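Local coordinates for protein STING-associated CdnE c-di-GMP synthase (Flavobacteriaceae, PDB 6WT8) that synthesises the cyclic dinucleotide c-di-GMP, probably from GTP, as the CD-NTase of a bacterial CBASS anti-phage system that probably signals through STING, at residues 209-213 / 214-218; 257-260 / 261-265; 276-279 / 280-284. All coordinates share one frame; numbering follows the deposited sequence.

Contact 1: 209-213 / 214-218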
HETATM    1  N   MSE A 209      16.880  -9.096 -10.866  1.00 17.16           N
HETATM    2  CA  MSE A 209      17.699  -9.542 -11.986  1.00 19.45           C
HETATM    3  C   MSE A 209      17.681 -11.068 -12.089  1.00 19.71           C
HETATM    4  O   MSE A 209      17.875 -11.625 -13.173  1.00 22.40           O
HETATM    5  CB  MSE A 209      19.114  -8.970 -11.853  1.00 19.87           C
HETATM    6  CG  MSE A 209      19.069  -7.396 -12.012  1.00 18.63           C
HETATM    7 SE   MSE A 209      20.886  -6.715 -12.167  0.67 22.51          SE
HETATM    8  CE  MSE A 209      21.369  -6.616 -10.320  1.00 20.95           C
ATOM      9  N   LYS A 210      17.363 -11.762 -10.981  1.00 17.32           N
ATOM     10  CA  LYS A 210      17.217 -13.234 -11.041  1.00 20.18           C
ATOM     11  C   LYS A 210      15.917 -13.697 -11.703  1.00 22.14           C
ATOM     12  O   LYS A 210      15.847 -14.846 -12.156  1.00 20.91           O
ATOM     13  CB  LYS A 210      17.243 -13.851  -9.628  1.00 20.80           C
ATOM     14  CG  LYS A 210      18.588 -13.875  -8.943  1.00 24.15           C
ATOM     15  CD  LYS A 210      18.477 -14.398  -7.485  1.00 26.17           C
ATOM     16  CE  LYS A 210      19.897 -14.650  -6.941  1.00 32.03           C
ATOM     17  NZ  LYS A 210      20.000 -15.023  -5.486  1.00 32.41           N
ATOM     18  N   THR A 211      14.871 -12.869 -11.704  1.00 21.11           N
ATOM     19  CA  THR A 211      13.520 -13.314 -12.022  1.00 22.64           C
ATOM     20  C   THR A 211      12.896 -12.578 -13.189  1.00 22.26           C
ATOM     21  O   THR A 211      12.017 -13.146 -13.852  1.00 23.53           O
ATOM     22  CB  THR A 211      12.578 -13.092 -10.818  1.00 20.86           C
ATOM     23  OG1 THR A 211      12.566 -11.697 -10.433  1.00 20.45           O
ATOM     24  CG2 THR A 211      12.994 -13.915  -9.626  1.00 22.46           C
ATOM     25  N   ASN A 212      13.274 -11.315 -13.408  1.00 20.05           N
ATOM     26  CA  ASN A 212      12.591 -10.395 -14.308  1.00 20.14           C
ATOM     27  C   ASN A 212      11.113 -10.244 -13.966  1.00 24.43           C
ATOM     28  O   ASN A 212      10.308  -9.923 -14.848  1.00 25.99           O
ATOM     29  CB  ASN A 212      12.800 -10.835 -15.750  1.00 24.82           C
ATOM     30  CG  ASN A 212      14.259 -10.682 -16.145  1.00 24.97           C
ATOM     31  OD1 ASN A 212      14.877  -9.673 -15.761  1.00 23.94           O
ATOM     32  ND2 ASN A 212      14.825 -11.651 -16.873  1.00 25.94           N
ATOM     33  N   ASP A 213      10.770 -10.420 -12.686  1.00 19.59           N
ATOM     34  CA  ASP A 213       9.420 -10.124 -12.203  1.00 20.36           C
ATOM     35  C   ASP A 213       9.272  -8.608 -12.183  1.00 21.18           C
ATOM     36  O   ASP A 213       9.957  -7.931 -11.417  1.00 18.97           O
ATOM     37  CB  ASP A 213       9.191 -10.686 -10.798  1.00 19.14           C
ATOM     38  CG  ASP A 213       9.107 -12.204 -10.727  1.00 26.50           C
ATOM     39  OD1 ASP A 213       8.820 -12.874 -11.762  1.00 31.34           O
ATOM     40  OD2 ASP A 213       9.293 -12.769  -9.600  1.00 29.20           O
ATOM     41  N   LYS A 214       8.376  -8.057 -13.022  1.00 20.64           N
ATOM     42  CA  LYS A 214       8.242  -6.606 -13.114  1.00 21.24           C
ATOM     43  C   LYS A 214       7.953  -5.955 -11.758  1.00 18.85           C
ATOM     44  O   LYS A 214       8.399  -4.844 -11.486  1.00 19.38           O
ATOM     45  CB  LYS A 214       7.131  -6.306 -14.118  1.00 30.71           C
ATOM     46  CG  LYS A 214       6.908  -4.852 -14.369  1.00 39.04           C
ATOM     47  CD  LYS A 214       5.757  -4.598 -15.367  1.00 43.90           C
ATOM     48  CE  LYS A 214       5.414  -3.095 -15.396  1.00 48.35           C
ATOM     49  NZ  LYS A 214       4.144  -2.787 -16.113  1.00 53.46           N
ATOM     50  N   SER A 215       7.251  -6.658 -10.886  1.00 18.50           N
ATOM     51  CA  SER A 215       6.855  -6.060  -9.625  1.00 17.33           C
ATOM     52  C   SER A 215       8.032  -5.881  -8.681  1.00 16.47           C
ATOM     53  O   SER A 215       7.909  -5.148  -7.686  1.00 16.76           O
ATOM     54  CB  SER A 215       5.776  -6.915  -8.952  1.00 19.41           C
ATOM     55  OG  SER A 215       6.267  -8.223  -8.641  1.00 22.30           O
ATOM     56  N   ARG A 216       9.136  -6.588  -8.934  1.00 15.51           N
ATOM     57  CA  ARG A 216      10.316  -6.450  -8.076  1.00 14.43           C
ATOM     58  C   ARG A 216      11.199  -5.278  -8.475  1.00 15.07           C
ATOM     59  O   ARG A 216      12.171  -5.006  -7.785  1.00 17.76           O
ATOM     60  CB  ARG A 216      11.143  -7.714  -8.122  1.00 16.21           C
ATOM     61  CG  ARG A 216      10.425  -8.936  -7.542  1.00 16.05           C
ATOM     62  CD  ARG A 216      11.344 -10.144  -7.721  1.00 16.98           C
ATOM     63  NE  ARG A 216      10.717 -11.451  -7.457  1.00 22.13           N
ATOM     64  CZ  ARG A 216      10.737 -12.044  -6.271  1.00 24.85           C
ATOM     65  NH1 ARG A 216      11.318 -11.454  -5.220  1.00 24.74           N
ATOM     66  NH2 ARG A 216      10.200 -13.265  -6.150  1.00 26.95           N
ATOM     67  N   LYS A 217      10.871  -4.573  -9.546  1.00 15.02           N
ATOM     68  CA  LYS A 217      11.671  -3.409  -9.919  1.00 15.67           C
ATOM     69  C   LYS A 217      11.480  -2.287  -8.912  1.00 16.65           C
ATOM     70  O   LYS A 217      10.347  -2.000  -8.496  1.00 18.44           O
ATOM     71  CB  LYS A 217      11.278  -2.921 -11.310  1.00 23.60           C
ATOM     72  CG  LYS A 217      11.583  -3.877 -12.410  1.00 32.26           C
ATOM     73  CD  LYS A 217      11.322  -3.286 -13.798  1.00 36.16           C
ATOM     74  CE  LYS A 217      12.287  -2.176 -14.050  1.00 38.61           C
ATOM     75  NZ  LYS A 217      13.419  -2.391 -14.993  1.00 36.06           N
ATOM     76  N   GLY A 218      12.590  -1.656  -8.500  1.00 17.32           N
ATOM     77  CA  GLY A 218      12.548  -0.572  -7.545  1.00 17.14           C
ATOM     78  C   GLY A 218      12.582   0.778  -8.237  1.00 16.68           C
ATOM     79  O   GLY A 218      12.880   0.873  -9.442  1.00 16.98           O
TER
HETATM   80  O   HOH W   1       9.612 -15.239  -8.346  1.00 44.44           O
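Asp-213 and Arg-216 close the turn that follows helix 206-211, their side chains lying next to each other and pointing the same way. NE of Arg-216 donates to OD2 of Asp-213 in an almost straight salt bridge of 2.9 Å (N-H...O 177°). The carboxylate and guanidinium planes are nearly coplanar, 21° apart, and OD2 is met on its anti side. A water sits beside the pair: it donates to Asp-213 OD2 at 2.8 Å and accepts from Arg-216 NH2 at 3.0 Å, so the same carboxylate oxygen takes a second bond and the guanidinium is tied at two nitrogens. The backbone repeats the link, since Arg-216 N donates to Asp-213 O at 2.9 Å from well above the carbonyl plane. Because the arginine chain runs extended from CG to NE, it passes along Asp-213 CB and then crosses Thr-211 at about a right angle, with CD 3.4 Å from Thr-211 OG1. That hydroxyl oxygen accepts from Asp-213 N at 3.2 Å, an ST turn, and also bonds to Asp-207 O one helical turn back. Asn-212, with positive phi, is where the chain leaves the helix. On this surface, Asn-212 OD1 bonds to His-143 of helix 134-146, Arg-216 packs on Leu-237 and Arg-241 of helix 235-248, and the chain runs on into strand 218-221, which pairs with strand 192-204.

Contact 2: 257-260 / 261-265; sequences IRFL and KNIKY
Helix 253-266 packs among helices 46-56, 278-287 and 336-360, and this contact joins successive turns of it, with Phe-259 and Ile-263 forming an i to i+4 pair. Ile-263 CG1 lies over one face of the phenyl ring, 4.0 Å from its centroid and 13° off the normal, a CH-pi contact displaced toward the rim; CD1 follows, 3.8 Å from Phe-259 CE1. With CG anti to its backbone N (chi1 178°), Phe-259 swings its ring alongside the next turn, where the isoleucine can reach it. On another flank Lys-261 runs extended beside Ile-257, CE 3.7 Å from Ile-257 CG2, and carries NZ on to Thr-97 O. Asn-262 ND2 makes a weak bond of 3.1 Å to Arg-258 O, which also accepts from Asn-262 N; the stronger partner of ND2 is Ser-54 O. Were Phe-259 cut back to an alanine, a gap is likely to open beside Ile-263, and Ile-51, Met-55 and Leu-350 would lose their shared aromatic neighbour. The chemistry divides round the helix: the Phe-259 flank is held by apolar packing, while Lys-261 NZ and Asn-262 ND2 reach backbone carbonyls of other segments and Asn-262 OD1 accepts from Arg-15.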
ATOM      1  N   ILE A 257      -6.986  -5.452   6.530  1.00 12.62           N
ATOM      2  CA  ILE A 257      -6.151  -4.245   6.481  1.00 12.04           C
ATOM      3  C   ILE A 257      -7.014  -3.000   6.674  1.00 10.24           C
ATOM      4  O   ILE A 257      -6.677  -2.080   7.458  1.00 13.41           O
ATOM      5  CB  ILE A 257      -5.414  -4.210   5.142  1.00 11.40           C
ATOM      6  CG1 ILE A 257      -4.288  -5.257   5.198  1.00 13.18           C
ATOM      7  CG2 ILE A 257      -4.789  -2.780   4.886  1.00 12.33           C
ATOM      8  CD1 ILE A 257      -3.599  -5.519   3.854  1.00 12.84           C
ATOM      9  N   ARG A 258      -8.117  -2.914   5.895  1.00 10.69           N
ATOM     10  CA  ARG A 258      -8.963  -1.718   5.975  1.00 11.38           C
ATOM     11  C   ARG A 258      -9.580  -1.595   7.360  1.00 12.73           C
ATOM     12  O   ARG A 258      -9.732  -0.487   7.870  1.00 12.83           O
ATOM     13  CB  ARG A 258     -10.034  -1.778   4.872  1.00 13.63           C
ATOM     14  CG  ARG A 258      -9.382  -1.626   3.480  1.00 14.63           C
ATOM     15  CD  ARG A 258     -10.429  -1.435   2.366  1.00 17.99           C
ATOM     16  NE  ARG A 258     -11.192  -2.662   2.259  1.00 20.77           N
ATOM     17  CZ  ARG A 258     -11.162  -3.552   1.259  1.00 15.68           C
ATOM     18  NH1 ARG A 258     -10.482  -3.453   0.096  1.00 15.46           N
ATOM     19  NH2 ARG A 258     -11.897  -4.620   1.402  1.00 17.55           N
ATOM     20  N   PHE A 259      -9.994  -2.725   7.954  1.00 11.64           N
ATOM     21  CA  PHE A 259     -10.540  -2.686   9.314  1.00 13.04           C
ATOM     22  C   PHE A 259      -9.536  -2.106  10.281  1.00 11.95           C
ATOM     23  O   PHE A 259      -9.862  -1.185  11.025  1.00 12.28           O
ATOM     24  CB  PHE A 259     -10.925  -4.110   9.728  1.00 12.32           C
ATOM     25  CG  PHE A 259     -11.452  -4.238  11.124  1.00 13.13           C
ATOM     26  CD1 PHE A 259     -12.633  -3.670  11.478  1.00 14.23           C
ATOM     27  CD2 PHE A 259     -10.813  -5.023  12.016  1.00 17.02           C
ATOM     28  CE1 PHE A 259     -13.143  -3.799  12.798  1.00 14.57           C
ATOM     29  CE2 PHE A 259     -11.309  -5.167  13.313  1.00 22.49           C
ATOM     30  CZ  PHE A 259     -12.497  -4.580  13.684  1.00 18.30           C
ATOM     31  N   LEU A 260      -8.293  -2.618  10.283  1.00 11.54           N
ATOM     32  CA  LEU A 260      -7.335  -2.094  11.276  1.00 12.04           C
ATOM     33  C   LEU A 260      -7.026  -0.617  11.024  1.00 12.96           C
ATOM     34  O   LEU A 260      -6.827   0.160  11.967  1.00 13.97           O
ATOM     35  CB  LEU A 260      -6.027  -2.906  11.261  1.00 16.60           C
ATOM     36  CG  LEU A 260      -5.910  -4.225  11.986  1.00 24.87           C
ATOM     37  CD1 LEU A 260      -4.369  -4.516  12.105  1.00 21.65           C
ATOM     38  CD2 LEU A 260      -6.557  -4.175  13.377  1.00 24.32           C
ATOM     39  N   LYS A 261      -6.948  -0.202   9.746  1.00 11.67           N
ATOM     40  CA  LYS A 261      -6.726   1.217   9.440  1.00 12.78           C
ATOM     41  C   LYS A 261      -7.857   2.075   9.987  1.00 11.48           C
ATOM     42  O   LYS A 261      -7.609   3.144  10.564  1.00 13.92           O
ATOM     43  CB  LYS A 261      -6.583   1.416   7.931  1.00 12.18           C
ATOM     44  CG  LYS A 261      -5.257   0.954   7.358  1.00 13.75           C
ATOM     45  CD  LYS A 261      -5.245   1.346   5.878  1.00 19.00           C
ATOM     46  CE  LYS A 261      -4.049   0.871   5.175  1.00 22.34           C
ATOM     47  NZ  LYS A 261      -4.062   1.626   3.841  1.00 17.18           N
ATOM     48  N   ASN A 262      -9.100   1.606   9.872  1.00 12.02           N
ATOM     49  CA  ASN A 262     -10.224   2.368  10.408  1.00 12.55           C
ATOM     50  C   ASN A 262     -10.159   2.417  11.925  1.00 15.60           C
ATOM     51  O   ASN A 262     -10.468   3.455  12.521  1.00 14.59           O
ATOM     52  CB  ASN A 262     -11.558   1.726   9.947  1.00 13.26           C
ATOM     53  CG  ASN A 262     -12.039   2.319   8.598  1.00 13.30           C
ATOM     54  OD1 ASN A 262     -12.283   3.524   8.522  1.00 15.72           O
ATOM     55  ND2 ASN A 262     -12.128   1.507   7.542  1.00 14.10           N
ATOM     56  N   ILE A 263      -9.877   1.280  12.574  1.00 12.93           N
ATOM     57  CA  ILE A 263      -9.771   1.288  14.042  1.00 12.18           C
ATOM     58  C   ILE A 263      -8.692   2.270  14.476  1.00 14.31           C
ATOM     59  O   ILE A 263      -8.884   3.049  15.410  1.00 15.29           O
ATOM     60  CB  ILE A 263      -9.454  -0.119  14.578  1.00 16.16           C
ATOM     61  CG1 ILE A 263     -10.578  -1.102  14.271  1.00 16.43           C
ATOM     62  CG2 ILE A 263      -9.136  -0.119  16.086  1.00 16.68           C
ATOM     63  CD1 ILE A 263     -11.932  -0.646  14.547  1.00 23.40           C
ATOM     64  N   LYS A 264      -7.537   2.253  13.795  1.00 14.71           N
ATOM     65  CA  LYS A 264      -6.481   3.188  14.198  1.00 14.08           C
ATOM     66  C   LYS A 264      -6.931   4.648  14.037  1.00 12.47           C
ATOM     67  O   LYS A 264      -6.655   5.529  14.896  1.00 16.30           O
ATOM     68  CB  LYS A 264      -5.211   2.926  13.366  1.00 13.58           C
ATOM     69  CG  LYS A 264      -4.008   3.652  14.003  1.00 15.03           C
ATOM     70  CD  LYS A 264      -2.675   3.168  13.360  1.00 18.21           C
ATOM     71  CE  LYS A 264      -2.523   3.689  11.928  1.00 19.59           C
ATOM     72  NZ  LYS A 264      -1.966   5.112  11.888  1.00 20.38           N
ATOM     73  N   TYR A 265      -7.629   4.929  12.940  1.00 14.00           N
ATOM     74  CA  TYR A 265      -8.034   6.280  12.608  1.00 12.69           C
ATOM     75  C   TYR A 265      -8.974   6.835  13.666  1.00 16.27           C
ATOM     76  O   TYR A 265      -8.808   7.971  14.098  1.00 20.10           O
ATOM     77  CB  TYR A 265      -8.675   6.283  11.207  1.00 16.40           C
ATOM     78  CG  TYR A 265      -8.831   7.673  10.619  1.00 17.51           C
ATOM     79  CD1 TYR A 265      -9.933   8.480  10.920  1.00 19.81           C
ATOM     80  CD2 TYR A 265      -7.865   8.161   9.742  1.00 21.50           C
ATOM     81  CE1 TYR A 265     -10.037   9.754  10.355  1.00 23.54           C
ATOM     82  CE2 TYR A 265      -7.983   9.442   9.152  1.00 22.45           C
ATOM     83  CZ  TYR A 265      -9.069  10.200   9.477  1.00 22.01           C
ATOM     84  OH  TYR A 265      -9.167  11.480   8.936  1.00 27.33           O
TER

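Contact 3: 276-279 / 280-284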
ATOM      1  N   ILE A 276       2.968   3.644  13.951  1.00 15.25           N
ATOM      2  CA  ILE A 276       2.407   2.576  13.132  1.00 15.77           C
ATOM      3  C   ILE A 276       1.641   3.247  12.015  1.00 17.07           C
ATOM      4  O   ILE A 276       0.696   4.006  12.280  1.00 18.93           O
ATOM      5  CB  ILE A 276       1.476   1.671  13.949  1.00 14.31           C
ATOM      6  CG1 ILE A 276       2.300   0.790  14.917  1.00 15.55           C
ATOM      7  CG2 ILE A 276       0.562   0.754  13.061  1.00 15.55           C
ATOM      8  CD1 ILE A 276       3.165  -0.292  14.278  1.00 17.59           C
ATOM      9  N   ARG A 277       2.053   2.991  10.782  1.00 15.43           N
ATOM     10  CA  ARG A 277       1.463   3.575   9.597  1.00 16.18           C
ATOM     11  C   ARG A 277       0.871   2.476   8.718  1.00 14.88           C
ATOM     12  O   ARG A 277       0.898   1.300   9.046  1.00 15.11           O
ATOM     13  CB  ARG A 277       2.494   4.367   8.790  1.00 19.73           C
ATOM     14  CG  ARG A 277       3.292   5.400   9.605  1.00 25.98           C
ATOM     15  CD  ARG A 277       2.516   6.662   9.867  1.00 28.60           C
ATOM     16  NE  ARG A 277       3.439   7.647  10.439  1.00 32.50           N
ATOM     17  CZ  ARG A 277       3.965   8.681   9.787  1.00 40.79           C
ATOM     18  NH1 ARG A 277       3.639   8.910   8.513  1.00 42.11           N
ATOM     19  NH2 ARG A 277       4.809   9.492  10.420  1.00 41.07           N
ATOM     20  N   SER A 278       0.331   2.895   7.581  1.00 17.62           N
ATOM     21  CA  SER A 278      -0.244   1.932   6.641  1.00 16.12           C
ATOM     22  C   SER A 278       0.726   0.795   6.315  1.00 15.65           C
ATOM     23  O   SER A 278       0.326  -0.386   6.336  1.00 17.00           O
ATOM     24  CB  SER A 278      -0.662   2.691   5.387  1.00 22.32           C
ATOM     25  OG  SER A 278      -1.200   1.808   4.437  1.00 28.10           O
ATOM     26  N   PHE A 279       1.998   1.130   6.070  1.00 14.39           N
ATOM     27  CA  PHE A 279       3.044   0.151   5.762  1.00 16.61           C
ATOM     28  C   PHE A 279       3.090  -0.946   6.827  1.00 15.69           C
ATOM     29  O   PHE A 279       3.213  -2.143   6.499  1.00 16.17           O
ATOM     30  CB  PHE A 279       4.350   1.002   5.667  1.00 26.03           C
ATOM     31  CG  PHE A 279       5.645   0.256   5.600  1.00 21.21           C
ATOM     32  CD1 PHE A 279       6.252   0.071   4.333  1.00 21.99           C
ATOM     33  CD2 PHE A 279       6.281  -0.201   6.724  1.00 22.29           C
ATOM     34  CE1 PHE A 279       7.470  -0.594   4.206  1.00 30.62           C
ATOM     35  CE2 PHE A 279       7.520  -0.826   6.630  1.00 33.88           C
ATOM     36  CZ  PHE A 279       8.105  -1.044   5.369  1.00 33.39           C
ATOM     37  N   HIS A 280       3.008  -0.548   8.102  1.00 12.97           N
ATOM     38  CA  HIS A 280       3.115  -1.525   9.181  1.00 11.87           C
ATOM     39  C   HIS A 280       1.856  -2.333   9.298  1.00 13.67           C
ATOM     40  O   HIS A 280       1.930  -3.540   9.590  1.00 13.51           O
ATOM     41  CB  HIS A 280       3.398  -0.833  10.521  1.00 13.84           C
ATOM     42  CG  HIS A 280       4.567   0.071  10.456  1.00 14.44           C
ATOM     43  ND1 HIS A 280       4.437   1.407  10.134  1.00 14.61           N
ATOM     44  CD2 HIS A 280       5.907  -0.155  10.620  1.00 14.90           C
ATOM     45  CE1 HIS A 280       5.642   1.967  10.135  1.00 17.21           C
ATOM     46  NE2 HIS A 280       6.542   1.050  10.465  1.00 17.76           N
ATOM     47  N   ILE A 281       0.681  -1.708   9.121  1.00 14.13           N
ATOM     48  CA  ILE A 281      -0.574  -2.464   9.168  1.00 13.64           C
ATOM     49  C   ILE A 281      -0.606  -3.490   8.049  1.00 11.97           C
ATOM     50  O   ILE A 281      -0.982  -4.661   8.266  1.00 13.76           O
ATOM     51  CB  ILE A 281      -1.778  -1.498   9.075  1.00 12.56           C
ATOM     52  CG1 ILE A 281      -1.890  -0.792  10.411  1.00 15.68           C
ATOM     53  CG2 ILE A 281      -3.076  -2.300   8.829  1.00 13.89           C
ATOM     54  CD1 ILE A 281      -2.928   0.335  10.435  1.00 16.53           C
ATOM     55  N   ASN A 282      -0.165  -3.085   6.854  1.00 12.12           N
ATOM     56  CA  ASN A 282      -0.114  -4.034   5.736  1.00 14.42           C
ATOM     57  C   ASN A 282       0.735  -5.230   6.123  1.00 13.83           C
ATOM     58  O   ASN A 282       0.362  -6.378   5.877  1.00 14.27           O
ATOM     59  CB  ASN A 282       0.511  -3.394   4.497  1.00 11.83           C
ATOM     60  CG  ASN A 282      -0.346  -2.328   3.841  1.00 13.99           C
ATOM     61  OD1 ASN A 282      -1.543  -2.238   4.071  1.00 16.00           O
ATOM     62  ND2 ASN A 282       0.305  -1.484   3.003  1.00 16.14           N
ATOM     63  N   ALA A 283       1.935  -4.961   6.664  1.00 13.16           N
ATOM     64  CA  ALA A 283       2.879  -6.034   7.000  1.00 12.26           C
ATOM     65  C   ALA A 283       2.345  -6.952   8.102  1.00 14.50           C
ATOM     66  O   ALA A 283       2.504  -8.176   8.030  1.00 14.14           O
ATOM     67  CB  ALA A 283       4.228  -5.417   7.433  1.00 14.46           C
ATOM     68  N   ILE A 284       1.692  -6.382   9.119  1.00 13.04           N
ATOM     69  CA  ILE A 284       1.167  -7.216  10.209  1.00 12.55           C
ATOM     70  C   ILE A 284       0.106  -8.155   9.638  1.00 11.89           C
ATOM     71  O   ILE A 284       0.045  -9.363   9.966  1.00 15.44           O
ATOM     72  CB  ILE A 284       0.596  -6.324  11.323  1.00 12.90           C
ATOM     73  CG1 ILE A 284       1.769  -5.618  12.024  1.00 16.07           C
ATOM     74  CG2 ILE A 284      -0.316  -7.155  12.279  1.00 17.15           C
ATOM     75  CD1 ILE A 284       1.306  -4.423  12.956  1.00 17.82           C
TER
HETATM   76  O   HOH W   2      -2.538  -0.209   2.510  1.00 21.11           O
HETATM   77  O   HOH W   3       0.590   1.514   2.354  1.00 40.99           O
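His-280 turns back to meet the residues just ahead of helix 278-287, and its ring takes part in both polar and aromatic contacts. Among the side-chain hydrogen bonds, Arg-277 N donates to His-280 ND1 at 2.9 Å in a fairly straight bond, approaching 25° out of the ring plane. CG of the histidine stands beside its own backbone N (chi1 -53°), which turns the ND1 edge of the imidazole back to the backbone of the N-cap residue, Arg-277. The backbone bonds begin at the same residue: Arg-277 O accepts from Ile-281 N at 3.0 Å and, weakly, from His-280 N, and the i to i+4 ladder continues with Asn-282 N to Ser-278 O and Ala-283 N to Phe-279 O.

The aromatic contact is T-shaped. The Phe-279 ring presents its edge to the face of the His-280 ring, the planes at 77° and the centroids 5.2 Å apart, with Phe-279 CD2 placed over the middle of the imidazole. Apolar packing comes from Ile-276, whose CD1 lies 3.8 Å from His-280 CB and whose CG2 meets Ile-281 CG1 at 3.9 Å as the two isoleucines cross at about a right angle. Two waters link Ser-278 OG to Asn-282, one donating to OD1 at 2.7 Å, the other weakly accepting from ND2.

Accepting a backbone N-H requires a lone pair on ND1, which is consistent with a neutral ring carrying its proton on NE2. The bond at ND1 and the phenyl edge over the face probably restrict rotation of the imidazole, and the ND1 bond ties the side chain to the backbone just before the helix.

In the fold
Contacts 2 and 3 lie on successive helices, 253-266 and 278-287, that pack together; the centres of the two contacts are about 10 Å apart. Two lysines of contact 2 reach the start of the second helix: Lys-264 NZ bonds to Ile-276 O at 2.9 Å, and Lys-261 NZ makes a weak bond to Ser-278 OG. Ile-257 and Asn-282 also touch across this interface. Contact 1, a salt-bridged turn, stands apart at the surface, next to the mixed sheet, with nearest atoms about 13 Å from contact 3 and about 16 Å from contact 2, and it lies on the opposite side of the chain's centre from contact 2. None of the three includes a ligand or metal among its partners.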